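Local coordinates for DNA endonuclease I-CeuI (Chlamydomonas eugametos, PDB 2EX5), which cuts DNA as a homodimeric, magnesium-dependent homing endonuclease, making a staggered break near the insertion site of its own group I intron, at residues C[100-110]-C[121-132]. The protein carries 1 engineered substitution. Residues are numbered along the deposited sequence; the frame is centred on the assembly and turned at random.
Sequences ALEVFKTGRIR and LTIDNRQSLEEK. With nucleotides of chain A.
The carbonyl oxygen of R108 takes the straight backbone bond of this strand pair, from T122 N at 3.0 Å, with L121 CA supplying a CA-H...O contact beside it and a water reaching it only weakly. That water also lies 2.6 Å from T122 OG1, so it links the threonine hydroxyl to the edge strand, though only weakly. I109 and L121 follow as a non-hydrogen-bonded antiparallel pair, and on their face of the sheet L121 turns its branched end to helix 94-104: CD1 meets L101 CD1 at 3.5 Å, while CD2 touches A100 CB. Two residues on, I123 reaches the same helix, laying CD1 obliquely against the ring of F104. G107 sits where a CB would collide with L121 CD1, and its CA rests 3.6 Å from I123 CG1. Beyond it, with OG1 anti to the backbone N (chi1 -161°), T106 turns its methyl onto S128 and the K132 chain and its hydroxyl to a water.

On the DNA side, R110 reaches out with an extended chain. Its guanidinium is sandwiched between R108 CB over the centre of one face and C2' of DC7 of chain A on the other, while NH1 gives OP2 of DC7 a nearly straight bond (3.1 Å, 166°). A leucine in its place would probably leave this phosphate oxygen without its charged mate and R108 CB without its flat cover. The backbone N of R126, opening helix 126-141, binds OP2 of DA5 of chain A at 3.2 Å. Helix 94-104 leading into the hairpin of strands 108-111 and 118-123, with a helix following, is the second half of the αββαββα fold of LAGLIDADG homing endonucleases, whose curved sheet sits on DNA.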
loop_
_atom_site.group_PDB
_atom_site.type_symbol
_atom_site.label_atom_id
_atom_site.label_comp_id
_atom_site.label_asym_id
_atom_site.label_seq_id
_atom_site.Cartn_x
_atom_site.Cartn_y
_atom_site.Cartn_z
ATOM N N ALA C 100 -10.044 9.112 -4.663
ATOM C CA ALA C 100 -9.537 10.204 -3.772
ATOM C C ALA C 100 -9.877 11.634 -4.226
ATOM O O ALA C 100 -10.335 12.472 -3.435
ATOM C CB ALA C 100 -8.018 10.084 -3.597
ATOM N N LEU C 101 -9.594 11.928 -5.499
ATOM C CA LEU C 101 -9.913 13.243 -6.149
ATOM C C LEU C 101 -11.380 13.595 -5.933
ATOM O O LEU C 101 -11.779 14.676 -5.439
ATOM C CB LEU C 101 -9.622 13.053 -7.631
ATOM C CG LEU C 101 -8.792 14.018 -8.483
ATOM C CD1 LEU C 101 -7.513 14.589 -7.764
ATOM C CD2 LEU C 101 -8.468 13.412 -9.831
ATOM N N GLU C 102 -12.198 12.581 -6.230
ATOM C CA GLU C 102 -13.647 12.688 -6.075
ATOM C C GLU C 102 -14.015 12.943 -4.604
ATOM O O GLU C 102 -14.780 13.857 -4.351
ATOM C CB GLU C 102 -14.337 11.497 -6.758
ATOM C CG GLU C 102 -15.795 11.646 -6.850
ATOM C CD GLU C 102 -16.289 12.245 -8.132
ATOM O OE1 GLU C 102 -16.782 13.380 -8.087
ATOM O OE2 GLU C 102 -16.191 11.618 -9.161
ATOM N N VAL C 103 -13.411 12.230 -3.631
ATOM C CA VAL C 103 -13.680 12.569 -2.228
ATOM C C VAL C 103 -13.051 13.825 -1.673
ATOM O O VAL C 103 -13.681 14.493 -0.822
ATOM C CB VAL C 103 -13.589 11.364 -1.153
ATOM C CG1 VAL C 103 -12.947 10.191 -1.662
ATOM C CG2 VAL C 103 -13.100 11.812 0.202
ATOM N N PHE C 104 -11.814 14.178 -2.078
ATOM C CA PHE C 104 -11.357 15.451 -1.557
ATOM C C PHE C 104 -11.908 16.646 -2.311
ATOM O O PHE C 104 -11.780 17.728 -1.817
ATOM C CB PHE C 104 -9.793 15.551 -1.419
ATOM C CG PHE C 104 -9.163 14.423 -0.642
ATOM C CD1 PHE C 104 -8.401 13.465 -1.303
ATOM C CD2 PHE C 104 -9.335 14.297 0.733
ATOM C CE1 PHE C 104 -7.782 12.418 -0.594
ATOM C CE2 PHE C 104 -8.693 13.216 1.469
ATOM C CZ PHE C 104 -7.890 12.318 0.759
ATOM N N LYS C 105 -12.423 16.484 -3.523
ATOM C CA LYS C 105 -12.829 17.683 -4.340
ATOM C C LYS C 105 -11.709 18.642 -4.789
ATOM O O LYS C 105 -11.992 19.784 -5.161
ATOM C CB LYS C 105 -13.999 18.460 -3.683
ATOM C CG LYS C 105 -15.361 17.737 -3.737
ATOM C CD LYS C 105 -15.452 16.889 -4.999
ATOM C CE LYS C 105 -16.882 16.173 -5.207
ATOM N NZ LYS C 105 -16.874 15.244 -6.462
ATOM N N THR C 106 -10.439 18.172 -4.764
ATOM C CA THR C 106 -9.251 18.986 -5.054
ATOM C C THR C 106 -8.082 17.940 -5.194
ATOM O O THR C 106 -8.285 16.749 -4.927
ATOM C CB THR C 106 -8.998 20.098 -4.009
ATOM O OG1 THR C 106 -8.132 21.115 -4.565
ATOM C CG2 THR C 106 -8.403 19.528 -2.667
ATOM N N GLY C 107 -6.910 18.390 -5.650
ATOM C CA GLY C 107 -5.788 17.539 -5.933
ATOM C C GLY C 107 -5.607 17.575 -7.401
ATOM O O GLY C 107 -6.432 18.127 -8.154
ATOM N N ARG C 108 -4.454 17.025 -7.794
ATOM C CA ARG C 108 -3.986 16.947 -9.133
ATOM C C ARG C 108 -3.310 15.617 -9.222
ATOM O O ARG C 108 -2.557 15.295 -8.338
ATOM C CB ARG C 108 -2.997 18.068 -9.402
ATOM C CG ARG C 108 -3.600 19.490 -9.393
ATOM C CD ARG C 108 -4.585 19.718 -10.624
ATOM N NE ARG C 108 -5.072 21.121 -10.642
ATOM C CZ ARG C 108 -6.144 21.574 -9.993
ATOM N NH1 ARG C 108 -6.399 22.888 -10.041
ATOM N NH2 ARG C 108 -6.953 20.748 -9.290
ATOM N N ILE C 109 -3.610 14.882 -10.313
ATOM C CA ILE C 109 -2.931 13.689 -10.754
ATOM C C ILE C 109 -1.900 13.964 -11.851
ATOM O O ILE C 109 -2.186 14.564 -12.915
ATOM C CB ILE C 109 -3.919 12.624 -11.223
ATOM C CG1 ILE C 109 -4.788 12.170 -10.019
ATOM C CG2 ILE C 109 -3.200 11.484 -11.877
ATOM C CD1 ILE C 109 -5.848 11.187 -10.329
ATOM N N ARG C 110 -0.663 13.526 -11.605
ATOM C CA ARG C 110 0.368 13.789 -12.556
ATOM C C ARG C 110 1.208 12.525 -12.680
ATOM O O ARG C 110 1.153 11.681 -11.797
ATOM C CB ARG C 110 1.177 15.009 -12.131
ATOM C CG ARG C 110 0.356 16.239 -11.733
ATOM C CD ARG C 110 1.246 17.605 -11.820
ATOM N NE ARG C 110 0.704 18.828 -11.175
ATOM C CZ ARG C 110 0.513 18.993 -9.848
ATOM N NH1 ARG C 110 0.037 20.144 -9.329
ATOM N NH2 ARG C 110 0.780 17.997 -9.018
ATOM N N LEU C 121 -0.995 11.538 -6.923
ATOM C CA LEU C 121 -1.939 12.567 -6.641
ATOM C C LEU C 121 -1.410 13.392 -5.465
ATOM O O LEU C 121 -1.012 12.842 -4.438
ATOM C CB LEU C 121 -3.325 11.886 -6.373
ATOM C CG LEU C 121 -4.441 12.565 -5.541
ATOM C CD1 LEU C 121 -4.655 13.945 -5.772
ATOM C CD2 LEU C 121 -5.695 11.867 -5.851
ATOM N N THR C 122 -1.390 14.701 -5.612
ATOM C CA THR C 122 -0.821 15.677 -4.602
ATOM C C THR C 122 -1.799 16.723 -4.149
ATOM O O THR C 122 -2.524 17.308 -4.970
ATOM C CB THR C 122 0.470 16.411 -5.216
ATOM O OG1 THR C 122 1.401 15.399 -5.714
ATOM C CG2 THR C 122 1.258 17.211 -4.201
ATOM N N ILE C 123 -1.845 16.960 -2.859
ATOM C CA ILE C 123 -2.428 18.153 -2.312
ATOM C C ILE C 123 -1.431 18.833 -1.411
ATOM O O ILE C 123 -1.028 18.254 -0.357
ATOM C CB ILE C 123 -3.693 17.782 -1.472
ATOM C CG1 ILE C 123 -4.806 17.173 -2.447
ATOM C CG2 ILE C 123 -4.115 19.043 -0.641
ATOM C CD1 ILE C 123 -5.937 16.311 -1.844
ATOM N N ASP C 124 -1.059 20.069 -1.772
ATOM C CA ASP C 124 -0.123 20.945 -1.021
ATOM C C ASP C 124 -0.730 22.258 -0.516
ATOM O O ASP C 124 -0.177 22.912 0.375
ATOM C CB ASP C 124 1.117 21.249 -1.886
ATOM C CG ASP C 124 0.787 21.991 -3.178
ATOM O OD1 ASP C 124 0.282 23.122 -3.165
ATOM O OD2 ASP C 124 1.149 21.467 -4.247
ATOM N N ASN C 125 -1.896 22.650 -1.044
ATOM C CA ASN C 125 -2.547 23.861 -0.604
ATOM C C ASN C 125 -2.924 23.667 0.842
ATOM O O ASN C 125 -3.540 22.693 1.208
ATOM C CB ASN C 125 -3.791 24.176 -1.441
ATOM C CG ASN C 125 -4.568 25.367 -0.880
ATOM O OD1 ASN C 125 -4.372 26.465 -1.297
ATOM N ND2 ASN C 125 -5.427 25.135 0.083
ATOM N N ARG C 126 -2.506 24.591 1.696
ATOM C CA ARG C 126 -2.620 24.365 3.121
ATOM C C ARG C 126 -4.058 24.414 3.583
ATOM O O ARG C 126 -4.355 23.700 4.533
ATOM C CB ARG C 126 -1.711 25.303 3.916
ATOM C CG ARG C 126 -0.240 24.742 3.976
ATOM C CD ARG C 126 0.768 25.789 4.235
ATOM N NE ARG C 126 0.217 26.748 5.182
ATOM C CZ ARG C 126 0.811 27.880 5.511
ATOM N NH1 ARG C 126 0.208 28.763 6.298
ATOM N NH2 ARG C 126 2.017 28.124 5.028
ATOM N N GLN C 127 -4.963 25.159 2.902
ATOM C CA GLN C 127 -6.389 25.188 3.348
ATOM C C GLN C 127 -6.989 23.849 3.034
ATOM O O GLN C 127 -7.650 23.266 3.872
ATOM C CB GLN C 127 -7.330 26.145 2.588
ATOM C CG GLN C 127 -7.045 27.575 2.295
ATOM C CD GLN C 127 -8.306 28.215 1.534
ATOM O OE1 GLN C 127 -8.812 29.257 1.950
ATOM N NE2 GLN C 127 -8.805 27.534 0.424
ATOM N N SER C 128 -6.829 23.376 1.813
ATOM C CA SER C 128 -7.240 22.000 1.446
ATOM C C SER C 128 -6.783 20.899 2.435
ATOM O O SER C 128 -7.475 19.961 2.709
ATOM C CB SER C 128 -6.671 21.638 0.104
ATOM O OG SER C 128 -6.953 22.590 -0.856
ATOM N N LEU C 129 -5.540 20.973 2.855
ATOM C CA LEU C 129 -4.916 19.991 3.721
ATOM C C LEU C 129 -5.646 20.027 5.063
ATOM O O LEU C 129 -6.043 19.016 5.637
ATOM C CB LEU C 129 -3.402 20.425 3.832
ATOM C CG LEU C 129 -2.212 19.653 3.241
ATOM C CD1 LEU C 129 -2.500 18.489 2.256
ATOM C CD2 LEU C 129 -0.948 20.424 3.015
ATOM N N GLU C 130 -5.847 21.223 5.574
ATOM C CA GLU C 130 -6.709 21.435 6.733
ATOM C C GLU C 130 -8.215 21.177 6.672
ATOM O O GLU C 130 -8.844 20.727 7.656
ATOM C CB GLU C 130 -6.611 22.910 6.970
ATOM C CG GLU C 130 -5.925 23.183 8.154
ATOM C CD GLU C 130 -5.981 24.647 8.396
ATOM O OE1 GLU C 130 -5.061 25.346 7.842
ATOM O OE2 GLU C 130 -6.963 25.024 9.113
ATOM N N GLU C 131 -8.825 21.538 5.553
ATOM C CA GLU C 131 -10.323 21.491 5.465
ATOM C C GLU C 131 -10.777 20.168 4.888
ATOM O O GLU C 131 -11.889 19.652 5.135
ATOM C CB GLU C 131 -10.834 22.697 4.642
ATOM C CG GLU C 131 -10.382 24.022 5.271
ATOM C CD GLU C 131 -10.882 25.264 4.546
ATOM O OE1 GLU C 131 -11.301 25.212 3.363
ATOM O OE2 GLU C 131 -10.834 26.326 5.204
ATOM N N LYS C 132 -9.895 19.577 4.114
ATOM C CA LYS C 132 -10.248 18.334 3.395
ATOM C C LYS C 132 -9.456 17.138 3.851
ATOM O O LYS C 132 -10.045 16.149 4.260
ATOM C CB LYS C 132 -10.110 18.596 1.920
ATOM C CG LYS C 132 -11.227 19.522 1.475
ATOM C CD LYS C 132 -10.876 20.242 0.192
ATOM C CE LYS C 132 -12.259 20.418 -0.612
ATOM N NZ LYS C 132 -13.382 20.376 0.465
ATOM P P DC A 7 0.206 23.223 -11.587
ATOM O OP1 DC A 7 0.233 23.350 -13.063
ATOM O OP2 DC A 7 -1.014 22.676 -10.879
ATOM O "O5'" DC A 7 1.624 22.420 -11.459
ATOM C "C5'" DC A 7 2.766 22.959 -12.256
ATOM C "C4'" DC A 7 4.020 22.123 -12.111
ATOM O "O4'" DC A 7 4.632 22.526 -10.852
ATOM C "C3'" DC A 7 3.797 20.614 -12.022
ATOM O "O3'" DC A 7 4.851 19.926 -12.561
ATOM C "C2'" DC A 7 3.899 20.297 -10.534
ATOM C "C1'" DC A 7 4.978 21.340 -10.174
ATOM N N1 DC A 7 5.173 21.365 -8.717
ATOM C C2 DC A 7 6.439 21.618 -8.151
ATOM O O2 DC A 7 7.353 21.945 -8.895
ATOM N N3 DC A 7 6.599 21.547 -6.811
ATOM C C4 DC A 7 5.577 21.237 -6.070
ATOM N N4 DC A 7 5.698 21.240 -4.757
ATOM C C5 DC A 7 4.309 21.007 -6.632
ATOM C C6 DC A 7 4.131 21.087 -7.937
ATOM P P DA A 5 -0.504 27.645 0.107
ATOM O OP1 DA A 5 -1.431 28.484 0.911
ATOM O OP2 DA A 5 -0.033 26.363 0.669
ATOM O "O5'" DA A 5 -1.051 27.503 -1.395
ATOM C "C5'" DA A 5 -1.126 28.728 -2.070
ATOM C "C4'" DA A 5 -1.055 28.533 -3.557
ATOM O "O4'" DA A 5 0.323 28.795 -3.888
ATOM C "C3'" DA A 5 -1.398 27.185 -4.207
ATOM O "O3'" DA A 5 -2.021 27.385 -5.474
ATOM C "C2'" DA A 5 -0.020 26.531 -4.462
ATOM C "C1'" DA A 5 0.866 27.741 -4.701
ATOM N N9 DA A 5 2.264 27.672 -4.271
ATOM C C8 DA A 5 2.742 27.547 -2.979
ATOM N N7 DA A 5 4.058 27.650 -2.938
ATOM C C5 DA A 5 4.473 27.870 -4.236
ATOM C C6 DA A 5 5.778 27.978 -4.819
ATOM N N6 DA A 5 6.943 27.927 -4.113
ATOM N N1 DA A 5 5.784 28.197 -6.131
ATOM C C2 DA A 5 4.625 28.199 -6.837
ATOM N N3 DA A 5 3.357 28.068 -6.430
ATOM C C4 DA A 5 3.351 27.903 -5.091
ATOM P P DT A 4 2.982 31.749 3.987
ATOM O OP1 DT A 4 1.840 31.958 4.871
ATOM O OP2 DT A 4 4.193 30.991 4.359
ATOM O "O5'" DT A 4 2.446 30.952 2.709
ATOM C "C5'" DT A 4 1.353 31.482 1.976
ATOM C "C4'" DT A 4 1.310 30.767 0.661
ATOM O "O4'" DT A 4 2.252 31.367 -0.276
ATOM C "C3'" DT A 4 1.628 29.274 0.764
ATOM O "O3'" DT A 4 0.875 28.464 -0.137
ATOM C "C2'" DT A 4 3.022 29.271 0.158
ATOM C "C1'" DT A 4 2.810 30.286 -0.944
ATOM N N1 DT A 4 4.083 30.623 -1.560
ATOM C C2 DT A 4 4.120 30.853 -2.947
ATOM O O2 DT A 4 3.208 30.808 -3.729
ATOM N N3 DT A 4 5.326 31.104 -3.491
ATOM C C4 DT A 4 6.491 31.169 -2.796
ATOM O O4 DT A 4 7.508 31.476 -3.428
ATOM C C5 DT A 4 6.433 30.936 -1.345
ATOM C C7 DT A 4 7.690 31.258 -0.509
ATOM C C6 DT A 4 5.228 30.665 -0.781
HETATM O O HOH W 1 -6.175 22.353 -3.150
HETATM O O HOH W 2 0.749 15.331 -8.276
#